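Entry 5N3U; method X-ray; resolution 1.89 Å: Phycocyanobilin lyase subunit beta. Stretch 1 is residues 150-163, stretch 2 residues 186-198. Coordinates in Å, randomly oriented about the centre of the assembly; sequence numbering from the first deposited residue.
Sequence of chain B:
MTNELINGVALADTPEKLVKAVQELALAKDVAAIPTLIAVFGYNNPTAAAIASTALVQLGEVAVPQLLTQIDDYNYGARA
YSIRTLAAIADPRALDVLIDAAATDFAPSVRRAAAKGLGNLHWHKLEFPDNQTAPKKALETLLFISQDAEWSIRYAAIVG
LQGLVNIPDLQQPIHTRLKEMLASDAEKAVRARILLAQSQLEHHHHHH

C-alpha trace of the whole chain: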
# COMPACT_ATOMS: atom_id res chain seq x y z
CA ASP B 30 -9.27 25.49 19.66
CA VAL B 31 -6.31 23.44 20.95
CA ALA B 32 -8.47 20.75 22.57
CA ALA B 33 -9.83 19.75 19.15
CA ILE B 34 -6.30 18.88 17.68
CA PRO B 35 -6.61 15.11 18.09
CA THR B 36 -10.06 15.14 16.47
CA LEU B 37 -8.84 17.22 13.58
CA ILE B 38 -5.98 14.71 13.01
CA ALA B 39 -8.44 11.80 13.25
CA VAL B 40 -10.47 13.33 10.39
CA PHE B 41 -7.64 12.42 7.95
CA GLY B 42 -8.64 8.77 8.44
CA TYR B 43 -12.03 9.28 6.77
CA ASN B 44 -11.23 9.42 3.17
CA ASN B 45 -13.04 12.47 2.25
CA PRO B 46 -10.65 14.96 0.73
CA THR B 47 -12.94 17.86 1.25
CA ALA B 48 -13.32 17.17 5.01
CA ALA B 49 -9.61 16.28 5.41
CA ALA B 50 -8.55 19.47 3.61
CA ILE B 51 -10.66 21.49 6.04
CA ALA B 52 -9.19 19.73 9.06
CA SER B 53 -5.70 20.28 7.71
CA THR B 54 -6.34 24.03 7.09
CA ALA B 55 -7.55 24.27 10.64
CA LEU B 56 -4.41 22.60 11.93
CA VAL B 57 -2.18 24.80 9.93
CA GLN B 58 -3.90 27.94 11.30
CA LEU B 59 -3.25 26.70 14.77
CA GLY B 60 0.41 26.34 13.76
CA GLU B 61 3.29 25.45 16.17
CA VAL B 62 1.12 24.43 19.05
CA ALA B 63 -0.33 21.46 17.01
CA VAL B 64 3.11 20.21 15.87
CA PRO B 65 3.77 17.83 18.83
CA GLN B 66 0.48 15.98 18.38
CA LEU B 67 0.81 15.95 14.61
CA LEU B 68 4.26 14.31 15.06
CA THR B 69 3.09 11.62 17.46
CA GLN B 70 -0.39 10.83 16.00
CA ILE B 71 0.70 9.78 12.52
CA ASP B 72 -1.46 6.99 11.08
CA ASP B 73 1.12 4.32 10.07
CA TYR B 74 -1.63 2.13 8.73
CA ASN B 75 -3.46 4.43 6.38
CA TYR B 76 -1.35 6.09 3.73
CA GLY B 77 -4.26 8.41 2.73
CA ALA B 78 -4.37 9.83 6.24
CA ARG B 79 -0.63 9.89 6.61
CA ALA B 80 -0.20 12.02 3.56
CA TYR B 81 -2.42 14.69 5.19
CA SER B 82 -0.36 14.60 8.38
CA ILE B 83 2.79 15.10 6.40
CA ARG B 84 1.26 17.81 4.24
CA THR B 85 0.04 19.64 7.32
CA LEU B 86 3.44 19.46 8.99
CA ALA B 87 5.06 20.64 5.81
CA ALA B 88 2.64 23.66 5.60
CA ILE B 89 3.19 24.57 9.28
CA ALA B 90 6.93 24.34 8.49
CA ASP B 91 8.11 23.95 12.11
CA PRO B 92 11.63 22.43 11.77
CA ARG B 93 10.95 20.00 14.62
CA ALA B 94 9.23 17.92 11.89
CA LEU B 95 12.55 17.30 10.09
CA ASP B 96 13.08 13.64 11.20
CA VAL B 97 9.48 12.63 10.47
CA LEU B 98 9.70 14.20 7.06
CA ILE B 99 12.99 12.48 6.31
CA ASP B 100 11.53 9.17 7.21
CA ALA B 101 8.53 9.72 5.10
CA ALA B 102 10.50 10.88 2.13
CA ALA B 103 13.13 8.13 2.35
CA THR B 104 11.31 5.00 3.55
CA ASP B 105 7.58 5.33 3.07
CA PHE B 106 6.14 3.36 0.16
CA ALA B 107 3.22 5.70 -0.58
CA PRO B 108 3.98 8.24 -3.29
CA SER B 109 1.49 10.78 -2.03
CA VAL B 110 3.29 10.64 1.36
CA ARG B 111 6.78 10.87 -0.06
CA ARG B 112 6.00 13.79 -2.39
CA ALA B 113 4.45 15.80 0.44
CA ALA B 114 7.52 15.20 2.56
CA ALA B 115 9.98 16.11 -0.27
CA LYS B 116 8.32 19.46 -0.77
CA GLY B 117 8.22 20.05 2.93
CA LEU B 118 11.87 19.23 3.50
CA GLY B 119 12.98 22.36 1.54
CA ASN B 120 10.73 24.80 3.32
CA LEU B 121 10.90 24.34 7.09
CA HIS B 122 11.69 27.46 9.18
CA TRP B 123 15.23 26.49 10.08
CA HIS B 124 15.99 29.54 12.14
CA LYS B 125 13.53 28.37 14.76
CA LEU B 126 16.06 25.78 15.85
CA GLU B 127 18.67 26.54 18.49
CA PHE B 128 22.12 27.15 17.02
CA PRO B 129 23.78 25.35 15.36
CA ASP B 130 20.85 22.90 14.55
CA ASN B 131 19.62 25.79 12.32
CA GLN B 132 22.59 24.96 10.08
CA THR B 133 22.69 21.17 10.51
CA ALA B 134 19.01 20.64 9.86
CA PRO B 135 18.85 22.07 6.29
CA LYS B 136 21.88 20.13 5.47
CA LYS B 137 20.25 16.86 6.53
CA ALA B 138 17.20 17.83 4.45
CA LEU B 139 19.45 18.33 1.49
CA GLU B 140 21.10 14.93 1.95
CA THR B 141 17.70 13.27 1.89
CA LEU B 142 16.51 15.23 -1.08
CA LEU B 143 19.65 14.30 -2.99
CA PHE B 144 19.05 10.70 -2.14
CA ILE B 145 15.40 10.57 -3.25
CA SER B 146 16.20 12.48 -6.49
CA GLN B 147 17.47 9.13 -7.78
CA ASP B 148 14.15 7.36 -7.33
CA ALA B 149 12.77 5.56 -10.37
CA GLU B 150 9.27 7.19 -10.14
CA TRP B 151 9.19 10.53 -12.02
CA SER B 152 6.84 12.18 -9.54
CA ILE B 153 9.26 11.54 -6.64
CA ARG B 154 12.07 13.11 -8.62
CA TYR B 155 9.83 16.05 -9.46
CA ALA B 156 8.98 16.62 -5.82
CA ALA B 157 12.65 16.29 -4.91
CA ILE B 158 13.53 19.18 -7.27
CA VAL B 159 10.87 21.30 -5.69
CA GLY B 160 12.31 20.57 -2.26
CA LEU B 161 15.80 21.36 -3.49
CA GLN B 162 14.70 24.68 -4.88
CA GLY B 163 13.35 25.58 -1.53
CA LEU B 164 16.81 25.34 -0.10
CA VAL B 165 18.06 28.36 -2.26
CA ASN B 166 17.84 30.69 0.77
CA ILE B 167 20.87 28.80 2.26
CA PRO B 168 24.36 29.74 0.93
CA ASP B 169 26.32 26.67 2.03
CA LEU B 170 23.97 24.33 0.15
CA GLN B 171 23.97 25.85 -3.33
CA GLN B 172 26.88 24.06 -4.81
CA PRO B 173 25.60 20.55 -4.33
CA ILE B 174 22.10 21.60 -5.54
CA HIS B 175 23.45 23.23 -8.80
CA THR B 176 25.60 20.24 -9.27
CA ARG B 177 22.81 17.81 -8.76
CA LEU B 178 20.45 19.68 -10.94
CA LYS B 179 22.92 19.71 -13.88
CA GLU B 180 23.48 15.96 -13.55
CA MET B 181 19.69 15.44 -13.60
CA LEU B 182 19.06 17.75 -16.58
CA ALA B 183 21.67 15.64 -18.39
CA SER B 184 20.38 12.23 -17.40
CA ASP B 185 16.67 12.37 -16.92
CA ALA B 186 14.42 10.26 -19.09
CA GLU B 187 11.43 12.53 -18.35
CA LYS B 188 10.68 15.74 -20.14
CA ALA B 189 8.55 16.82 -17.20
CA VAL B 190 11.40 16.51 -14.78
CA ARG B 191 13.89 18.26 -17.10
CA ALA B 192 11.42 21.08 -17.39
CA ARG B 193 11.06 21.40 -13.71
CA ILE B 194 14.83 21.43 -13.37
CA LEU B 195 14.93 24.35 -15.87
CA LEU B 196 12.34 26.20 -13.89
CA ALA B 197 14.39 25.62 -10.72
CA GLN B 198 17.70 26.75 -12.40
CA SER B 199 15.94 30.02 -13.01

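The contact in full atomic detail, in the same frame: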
# COMPACT_ATOMS: atom_id res chain seq x y z
N GLU B 150 10.57 6.58 -9.82
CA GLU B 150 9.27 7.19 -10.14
C GLU B 150 9.48 8.68 -10.41
O GLU B 150 10.08 9.42 -9.57
CB GLU B 150 8.32 6.92 -8.97
CG GLU B 150 7.10 7.82 -8.80
CD GLU B 150 6.19 7.78 -9.98
OE1 GLU B 150 6.09 6.68 -10.57
OE2 GLU B 150 5.57 8.82 -10.28
N TRP B 151 8.97 9.14 -11.55
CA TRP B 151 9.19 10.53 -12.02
C TRP B 151 8.63 11.50 -11.02
O TRP B 151 9.23 12.57 -10.82
CB TRP B 151 8.57 10.79 -13.43
CG TRP B 151 7.13 10.84 -13.38
CD1 TRP B 151 6.25 9.80 -13.50
CD2 TRP B 151 6.36 12.00 -13.18
NE1 TRP B 151 5.00 10.24 -13.31
CE2 TRP B 151 5.04 11.61 -13.14
CE3 TRP B 151 6.68 13.34 -12.95
CZ2 TRP B 151 4.02 12.50 -12.92
CZ3 TRP B 151 5.67 14.22 -12.74
CH2 TRP B 151 4.36 13.81 -12.73
N SER B 152 7.47 11.21 -10.42
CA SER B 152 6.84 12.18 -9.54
C SER B 152 7.64 12.40 -8.23
O SER B 152 7.55 13.50 -7.62
CB SER B 152 5.39 11.82 -9.25
OG SER B 152 5.29 10.71 -8.40
N ILE B 153 8.40 11.39 -7.78
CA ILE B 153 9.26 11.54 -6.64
C ILE B 153 10.40 12.44 -7.00
O ILE B 153 10.77 13.35 -6.23
CB ILE B 153 9.86 10.18 -6.16
CG1 ILE B 153 8.81 9.19 -5.73
CG2 ILE B 153 10.83 10.42 -5.03
CD1 ILE B 153 7.75 9.76 -4.88
N ARG B 154 10.99 12.22 -8.16
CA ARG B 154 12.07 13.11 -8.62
C ARG B 154 11.58 14.54 -8.81
O ARG B 154 12.27 15.45 -8.44
CB ARG B 154 12.77 12.62 -9.93
CG ARG B 154 13.36 11.25 -9.86
CD ARG B 154 14.36 10.97 -11.00
NE ARG B 154 13.73 10.90 -12.33
CZ ARG B 154 12.93 9.94 -12.81
NH1 ARG B 154 12.56 8.88 -12.10
NH2 ARG B 154 12.47 10.06 -14.07
N TYR B 155 10.37 14.71 -9.31
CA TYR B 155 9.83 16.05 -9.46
C TYR B 155 9.73 16.74 -8.11
O TYR B 155 10.15 17.90 -7.92
CB TYR B 155 8.45 15.92 -10.14
CG TYR B 155 7.81 17.24 -10.52
CD1 TYR B 155 7.16 17.99 -9.58
CD2 TYR B 155 7.83 17.69 -11.82
CE1 TYR B 155 6.54 19.21 -9.89
CE2 TYR B 155 7.25 18.92 -12.15
CZ TYR B 155 6.63 19.67 -11.21
OH TYR B 155 6.03 20.89 -11.54
N ALA B 156 9.13 16.05 -7.13
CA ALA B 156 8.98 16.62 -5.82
C ALA B 156 10.33 16.93 -5.20
O ALA B 156 10.45 17.91 -4.49
CB ALA B 156 8.19 15.67 -4.90
N ALA B 157 11.31 16.06 -5.41
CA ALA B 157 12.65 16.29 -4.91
C ALA B 157 13.29 17.59 -5.42
O ALA B 157 13.91 18.30 -4.67
CB ALA B 157 13.50 15.13 -5.28
N ILE B 158 13.09 17.89 -6.67
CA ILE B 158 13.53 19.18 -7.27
C ILE B 158 12.85 20.31 -6.59
O ILE B 158 13.46 21.32 -6.28
CB ILE B 158 13.13 19.30 -8.77
CG1 ILE B 158 13.61 18.15 -9.60
CG2 ILE B 158 13.61 20.60 -9.38
CD1 ILE B 158 15.06 17.90 -9.47
N VAL B 159 11.56 20.21 -6.34
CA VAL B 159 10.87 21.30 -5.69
C VAL B 159 11.43 21.53 -4.28
O VAL B 159 11.58 22.67 -3.81
CB VAL B 159 9.38 21.03 -5.62
CG1 VAL B 159 8.65 22.14 -4.84
CG2 VAL B 159 8.74 20.92 -7.03
N GLY B 160 11.72 20.44 -3.57
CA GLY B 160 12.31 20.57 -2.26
C GLY B 160 13.67 21.26 -2.35
O GLY B 160 13.93 22.18 -1.64
N LEU B 161 14.48 20.82 -3.28
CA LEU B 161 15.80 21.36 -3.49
C LEU B 161 15.77 22.82 -3.80
O LEU B 161 16.59 23.58 -3.27
CB LEU B 161 16.55 20.62 -4.55
CG LEU B 161 17.02 19.22 -4.31
CD1 LEU B 161 17.55 18.58 -5.59
CD2 LEU B 161 18.09 19.07 -3.22
N GLN B 162 14.81 23.27 -4.58
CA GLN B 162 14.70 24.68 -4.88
C GLN B 162 14.41 25.47 -3.66
O GLN B 162 14.80 26.63 -3.53
CB GLN B 162 13.58 24.92 -5.87
CG GLN B 162 13.56 26.31 -6.52
CD GLN B 162 12.31 26.48 -7.39
OE1 GLN B 162 12.00 25.67 -8.23
NE2 GLN B 162 11.58 27.52 -7.14
N GLY B 163 13.61 24.91 -2.77
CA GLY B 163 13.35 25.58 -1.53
C GLY B 163 14.56 25.84 -0.67
O GLY B 163 14.51 26.70 0.21
N ALA B 186 15.32 10.77 -18.11
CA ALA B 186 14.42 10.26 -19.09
C ALA B 186 13.20 11.17 -19.33
O ALA B 186 12.71 11.19 -20.45
CB ALA B 186 13.96 8.85 -18.65
N GLU B 187 12.74 11.93 -18.32
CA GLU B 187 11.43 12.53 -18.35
C GLU B 187 11.49 13.98 -18.70
O GLU B 187 12.20 14.75 -18.09
CB GLU B 187 10.70 12.31 -17.00
CG GLU B 187 10.41 10.86 -16.73
CD GLU B 187 9.20 10.35 -17.49
OE1 GLU B 187 8.48 11.18 -18.11
OE2 GLU B 187 8.96 9.12 -17.44
N LYS B 188 10.73 14.37 -19.70
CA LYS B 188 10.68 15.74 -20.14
C LYS B 188 10.10 16.62 -19.05
O LYS B 188 10.50 17.75 -18.86
CB LYS B 188 9.79 15.85 -21.36
CG LYS B 188 10.49 16.24 -22.63
CD LYS B 188 9.49 16.76 -23.67
CE LYS B 188 8.68 15.62 -24.28
NZ LYS B 188 7.80 16.16 -25.34
N ALA B 189 9.13 16.08 -18.32
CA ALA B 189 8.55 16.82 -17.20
C ALA B 189 9.54 17.21 -16.12
O ALA B 189 9.47 18.29 -15.54
CB ALA B 189 7.43 16.01 -16.59
N VAL B 190 10.44 16.31 -15.84
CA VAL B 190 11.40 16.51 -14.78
C VAL B 190 12.49 17.50 -15.24
O VAL B 190 12.90 18.42 -14.50
CB VAL B 190 11.99 15.12 -14.40
CG1 VAL B 190 13.15 15.24 -13.47
CG2 VAL B 190 10.90 14.21 -13.80
N ARG B 191 12.96 17.31 -16.47
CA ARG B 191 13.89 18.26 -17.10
C ARG B 191 13.31 19.64 -17.08
O ARG B 191 13.98 20.62 -16.75
CB ARG B 191 14.15 17.86 -18.55
CG ARG B 191 15.03 16.66 -18.73
CD ARG B 191 15.65 16.69 -20.12
NE ARG B 191 15.40 15.43 -20.78
CZ ARG B 191 14.44 15.17 -21.68
NH1 ARG B 191 13.62 16.10 -22.16
NH2 ARG B 191 14.32 13.94 -22.15
N ALA B 192 12.05 19.75 -17.42
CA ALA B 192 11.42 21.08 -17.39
C ALA B 192 11.39 21.69 -16.03
O ALA B 192 11.44 22.93 -15.85
CB ALA B 192 10.01 21.00 -17.93
N ARG B 193 11.18 20.85 -15.03
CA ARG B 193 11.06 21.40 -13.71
C ARG B 193 12.45 21.77 -13.24
O ARG B 193 12.59 22.69 -12.48
CB ARG B 193 10.39 20.40 -12.75
CG ARG B 193 10.12 21.00 -11.38
CD ARG B 193 9.13 22.14 -11.50
NE ARG B 193 8.91 22.80 -10.26
CZ ARG B 193 9.81 23.61 -9.71
NH1 ARG B 193 11.01 23.78 -10.25
NH2 ARG B 193 9.54 24.18 -8.56
N ILE B 194 13.45 21.03 -13.68
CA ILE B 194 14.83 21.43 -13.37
C ILE B 194 15.12 22.84 -13.93
O ILE B 194 15.50 23.75 -13.18
CB ILE B 194 15.82 20.41 -13.92
CG1 ILE B 194 15.75 19.10 -13.10
CG2 ILE B 194 17.26 20.94 -13.93
CD1 ILE B 194 16.34 17.89 -13.77
N LEU B 195 14.85 23.02 -15.23
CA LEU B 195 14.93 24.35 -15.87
C LEU B 195 14.24 25.43 -15.14
O LEU B 195 14.80 26.47 -14.97
CB LEU B 195 14.36 24.33 -17.28
CG LEU B 195 15.20 23.45 -18.23
CD1 LEU B 195 14.41 23.20 -19.51
CD2 LEU B 195 16.59 24.05 -18.49
N LEU B 196 13.01 25.21 -14.68
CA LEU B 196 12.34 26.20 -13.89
C LEU B 196 13.11 26.46 -12.59
O LEU B 196 13.15 27.60 -12.14
CB LEU B 196 10.92 25.80 -13.51
CG LEU B 196 10.10 26.77 -12.69
CD1 LEU B 196 10.00 28.12 -13.40
CD2 LEU B 196 8.70 26.24 -12.47
N ALA B 197 13.66 25.41 -11.98
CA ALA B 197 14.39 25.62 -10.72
C ALA B 197 15.68 26.42 -11.01
O ALA B 197 15.90 27.44 -10.35
CB ALA B 197 14.71 24.30 -10.01
N GLN B 198 16.48 25.99 -12.01
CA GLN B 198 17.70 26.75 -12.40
C GLN B 198 17.46 28.24 -12.59
O GLN B 198 18.27 29.05 -12.17
CB GLN B 198 18.32 26.19 -13.65
CG GLN B 198 19.23 25.04 -13.33
CD GLN B 198 19.36 24.05 -14.46
OE1 GLN B 198 18.58 24.09 -15.42
NE2 GLN B 198 20.35 23.17 -14.37

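How are the two backbones arranged? Each stretch is mostly helix, and the two helices run side by side in the same direction, with axes 3° apart and 9.5 Å at closest approach. The CA atoms keep pace along the pair: Tyr155 CA lies 5.6 Å from Val190 CA, Ile158 CA 6.6 Å from Ile194 CA, and Gln162 CA 5.9 Å from Ala197 CA. Both helices are preceded by a glutamate at the N-cap position. Glu150 caps its own helix, its OE2 accepting from Ser152 N at 3.1 Å.

What fills the space near the N-terminal ends? Trp151 and Arg154 both point toward the second stretch. The CB of Trp151 packs against Glu187 CG at 3.8 Å and Val190 CG2 at 4.2 Å. Arg154 NH2 comes within 3.5 Å of Glu187 CG, so the guanidinium edge meets the aliphatic part of the glutamate.

What holds the middle together? Ile158 supplies a greasy centre: its CD1 is 3.9 Å from Ile194 CG1, and its CG2 is 3.9 Å from Ala197 CB. The small alanine side chain lies where the backbones are close.

Why does Arg193, with its charge, fit into such a contact? Its side chain sits as a knob among Tyr155, Ile158, Val159 and Gln162, and more of its surface is covered by the other stretch than that of any other residue here. The aliphatic part lies over the Tyr155 ring, with Arg193 CG 3.9 Å from the ring centroid in a CH-pi contact. Its guanidinium lays one face over Val159 CA, while its polar edge reaches Gln162: Arg193 NH1 and NH2 each donate to Gln162 OE1 at 2.9 Å. One carbonyl oxygen thus receives a forked pair of bonds, and Arg193 NE and NH2 are also hydrogen-bonded elsewhere in the structure.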